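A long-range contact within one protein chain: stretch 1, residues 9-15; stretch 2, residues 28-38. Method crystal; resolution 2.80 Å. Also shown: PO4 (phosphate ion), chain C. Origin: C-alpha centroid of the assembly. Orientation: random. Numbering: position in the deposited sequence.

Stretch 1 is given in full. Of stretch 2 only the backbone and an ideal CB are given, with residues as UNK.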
# COMPACT_ATOMS: atom_id res chain seq x y z
N ALA A 9 -15.71 -11.04 -14.88
CA ALA A 9 -15.04 -10.83 -13.61
C ALA A 9 -13.53 -11.03 -13.77
O ALA A 9 -13.07 -11.48 -14.82
CB ALA A 9 -15.59 -11.78 -12.55
N ASN A 10 -12.78 -10.67 -12.74
CA ASN A 10 -11.37 -11.04 -12.66
C ASN A 10 -11.27 -12.32 -11.85
O ASN A 10 -12.04 -12.52 -10.92
CB ASN A 10 -10.53 -9.94 -12.02
CG ASN A 10 -10.63 -8.62 -12.76
OD1 ASN A 10 -11.01 -8.57 -13.93
ND2 ASN A 10 -10.29 -7.53 -12.08
N PHE A 11 -10.32 -13.18 -12.21
CA PHE A 11 -10.17 -14.47 -11.55
C PHE A 11 -8.73 -14.66 -11.12
O PHE A 11 -7.82 -14.68 -11.95
CB PHE A 11 -10.60 -15.60 -12.51
CG PHE A 11 -10.78 -16.94 -11.85
CD1 PHE A 11 -11.36 -17.06 -10.60
CD2 PHE A 11 -10.40 -18.09 -12.51
CE1 PHE A 11 -11.54 -18.30 -10.01
CE2 PHE A 11 -10.57 -19.34 -11.93
CZ PHE A 11 -11.14 -19.45 -10.67
N LEU A 12 -8.53 -14.76 -9.81
CA LEU A 12 -7.20 -14.88 -9.22
C LEU A 12 -7.16 -16.11 -8.32
O LEU A 12 -8.19 -16.53 -7.78
CB LEU A 12 -6.89 -13.64 -8.39
CG LEU A 12 -7.01 -12.29 -9.11
CD1 LEU A 12 -7.48 -11.21 -8.17
CD2 LEU A 12 -5.69 -11.91 -9.75
N VAL A 13 -5.97 -16.70 -8.16
CA VAL A 13 -5.76 -17.71 -7.14
C VAL A 13 -5.13 -17.02 -5.94
O VAL A 13 -4.06 -16.41 -6.06
CB VAL A 13 -4.87 -18.86 -7.64
CG1 VAL A 13 -4.68 -19.90 -6.54
CG2 VAL A 13 -5.48 -19.50 -8.88
N ILE A 14 -5.82 -17.08 -4.79
CA ILE A 14 -5.38 -16.46 -3.56
C ILE A 14 -5.46 -17.46 -2.42
O ILE A 14 -6.55 -17.92 -2.07
CB ILE A 14 -6.26 -15.27 -3.17
CG1 ILE A 14 -6.35 -14.26 -4.32
CG2 ILE A 14 -5.72 -14.60 -1.92
CD1 ILE A 14 -7.34 -13.11 -4.07
N ASP A 15 -4.31 -17.79 -1.84
CA ASP A 15 -4.22 -18.75 -0.74
C ASP A 15 -4.91 -20.06 -1.11
O ASP A 15 -5.70 -20.59 -0.33
CB ASP A 15 -4.82 -18.15 0.54
CG ASP A 15 -4.52 -18.97 1.78
OD1 ASP A 15 -3.49 -19.69 1.81
OD2 ASP A 15 -5.31 -18.90 2.74
N UNK A 28 -10.79 0.39 -9.52
CA UNK A 28 -9.47 -0.15 -9.22
C UNK A 28 -9.38 -1.67 -9.12
O UNK A 28 -8.53 -2.19 -8.40
CB UNK A 28 -8.98 0.45 -7.90
N UNK A 29 -10.25 -2.37 -9.85
CA UNK A 29 -10.24 -3.84 -9.88
C UNK A 29 -8.95 -4.38 -10.48
O UNK A 29 -8.30 -5.23 -9.89
CB UNK A 29 -11.44 -4.36 -10.68
N UNK A 30 -8.60 -3.90 -11.67
CA UNK A 30 -7.37 -4.33 -12.34
C UNK A 30 -6.13 -3.94 -11.53
O UNK A 30 -5.13 -4.66 -11.51
CB UNK A 30 -7.29 -3.72 -13.74
N UNK A 31 -6.21 -2.79 -10.86
CA UNK A 31 -5.16 -2.35 -9.96
C UNK A 31 -5.07 -3.28 -8.75
O UNK A 31 -3.99 -3.53 -8.23
CB UNK A 31 -5.41 -0.91 -9.51
N UNK A 32 -6.22 -3.80 -8.31
CA UNK A 32 -6.24 -4.77 -7.22
C UNK A 32 -5.58 -6.08 -7.62
O UNK A 32 -4.84 -6.67 -6.82
CB UNK A 32 -7.68 -5.03 -6.77
N UNK A 33 -5.85 -6.55 -8.84
CA UNK A 33 -5.21 -7.76 -9.35
C UNK A 33 -3.70 -7.61 -9.30
O UNK A 33 -3.01 -8.45 -8.73
CB UNK A 33 -5.67 -8.06 -10.78
N UNK A 34 -3.19 -6.53 -9.88
CA UNK A 34 -1.76 -6.26 -9.89
C UNK A 34 -1.18 -6.31 -8.48
O UNK A 34 -0.19 -7.00 -8.23
CB UNK A 34 -1.48 -4.90 -10.53
N UNK A 35 -1.80 -5.59 -7.55
CA UNK A 35 -1.33 -5.56 -6.16
C UNK A 35 -1.32 -6.95 -5.53
O UNK A 35 -0.37 -7.31 -4.84
CB UNK A 35 -2.21 -4.62 -5.33
N UNK A 36 -2.36 -7.74 -5.78
CA UNK A 36 -2.41 -9.12 -5.31
C UNK A 36 -1.30 -9.98 -5.93
O UNK A 36 -0.71 -10.81 -5.23
CB UNK A 36 -3.78 -9.73 -5.63
N UNK A 37 -1.00 -9.77 -7.21
CA UNK A 37 0.12 -10.47 -7.86
C UNK A 37 1.43 -10.11 -7.14
O UNK A 37 2.29 -10.97 -6.94
CB UNK A 37 0.20 -10.11 -9.34
N UNK A 38 1.57 -8.84 -6.77
CA UNK A 38 2.76 -8.32 -6.10
C UNK A 38 2.93 -8.90 -4.70
O UNK A 38 4.05 -8.98 -4.20
CB UNK A 38 2.69 -6.79 -6.02
P PO4 C . -11.14 -1.06 -12.91
O1 PO4 C . -11.96 -1.40 -11.70
O2 PO4 C . -12.05 -0.65 -14.04
O3 PO4 C . -10.19 0.06 -12.55
O4 PO4 C . -10.33 -2.27 -13.32

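Strand 10-14 and helix 29-38 run nearly parallel, 13° apart, with axes 9.8 Å apart at closest approach. Stretch 1 offers the helix a polar start, the amide of Asn 10, and then an apolar surface made by Leu 12 and Ile 14.

Position 28 comes right before the helix. Its phi/psi of 101/28 favours glycine by itself, and its ideal CB would have nothing of stretch 1 within 5.5 Å. The residue is Gly 28, the N-cap; its N donates to phosphate O3 at 3.1 Å.

At position 29 CA-to-CB points toward the strand, and the ideal CB already lies 3.6 Å from Asn 10 ND2. A side chain here must turn aside beyond CB, so a long flexible chain or a small one would suit. Lys 29 packs its CB against Asn 10 ND2 at 3.6 Å and carries NZ off to a partner elsewhere in the structure; its N donates to phosphate O1 at 2.7 Å.

Position 30 points away from stretch 1, beside the phosphate, where a small polar residue fits well. Ser 30 N donates to phosphate O4 at 2.9 Å.

Position 31 is out of reach of stretch 1, which sets no preference; it is Glu 31. Position 32 points sideways, and again many residues would do; Leu 32 makes no contact.

Position 33 faces the strand at the register point, its CA 7.4 Å from the CA of Leu 12. The ideal CB is 4.0 Å from Leu 12 CD2 and 4.8 Å from Asn 10 ND2, a tight place with one apolar and one polar neighbour, so alanine, serine or perhaps threonine would serve. Ser 33 lays OG 3.8 Å from Leu 12 CD2 and 3.7 Å from Asn 10 ND2, contacts without a hydrogen bond.

Position 34 points away and position 35 is out of reach, so stretch 1 constrains neither; they are Leu 34 and Ala 35.

Position 36, one turn on, points toward the strand with more room: its ideal CB is 4.7 Å from Leu 12 CD1 and 5.2 Å from Ile 14 CD1. Leucine, isoleucine or methionine could fill that gap. Leu 36 does so with CD1, 3.6 Å from Leu 12 CD1 and 3.9 Å from Ile 14 CD1.

Position 37 starts sideways, so only a chain that reaches back gains contact; isoleucine, leucine or methionine could. Ile 37, with both chi angles m, brings CD1 to 4.1 Å from Leu 12 CD2.

Position 38 is beyond reach, open to many choices, and holds Asp 38.

Stretch 2, residues 28-38: GKSELSLALID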
# COMPACT_ATOMS: atom_id res chain seq x y z
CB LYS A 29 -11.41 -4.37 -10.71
CG LYS A 29 -12.79 -4.14 -10.11
CD LYS A 29 -13.90 -4.64 -11.04
CE LYS A 29 -14.06 -3.72 -12.24
NZ LYS A 29 -15.14 -4.15 -13.17
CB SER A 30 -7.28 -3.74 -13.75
OG SER A 30 -8.20 -4.38 -14.63
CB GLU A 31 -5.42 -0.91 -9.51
CG GLU A 31 -5.19 0.14 -10.61
CD GLU A 31 -6.44 0.44 -11.45
OE1 GLU A 31 -7.19 -0.49 -11.80
OE2 GLU A 31 -6.65 1.63 -11.78
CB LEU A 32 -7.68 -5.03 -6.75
CG LEU A 32 -7.88 -6.07 -5.64
CD1 LEU A 32 -6.99 -5.78 -4.45
CD2 LEU A 32 -9.35 -6.11 -5.23
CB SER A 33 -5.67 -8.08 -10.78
OG SER A 33 -7.01 -8.54 -10.81
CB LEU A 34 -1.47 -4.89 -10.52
CG LEU A 34 0.00 -4.58 -10.85
CD1 LEU A 34 0.55 -5.55 -11.88
CD2 LEU A 34 0.17 -3.14 -11.35
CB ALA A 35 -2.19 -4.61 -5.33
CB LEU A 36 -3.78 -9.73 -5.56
CG LEU A 36 -4.90 -9.19 -4.66
CD1 LEU A 36 -6.26 -9.57 -5.20
CD2 LEU A 36 -4.74 -9.70 -3.24
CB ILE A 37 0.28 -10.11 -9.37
CG1 ILE A 37 -0.99 -10.42 -10.18
CG2 ILE A 37 1.46 -10.88 -9.99
CD1 ILE A 37 -1.55 -11.80 -9.96
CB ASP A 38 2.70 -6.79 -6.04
CG ASP A 38 3.96 -6.16 -5.46
OD1 ASP A 38 5.06 -6.39 -6.02
OD2 ASP A 38 3.85 -5.43 -4.46
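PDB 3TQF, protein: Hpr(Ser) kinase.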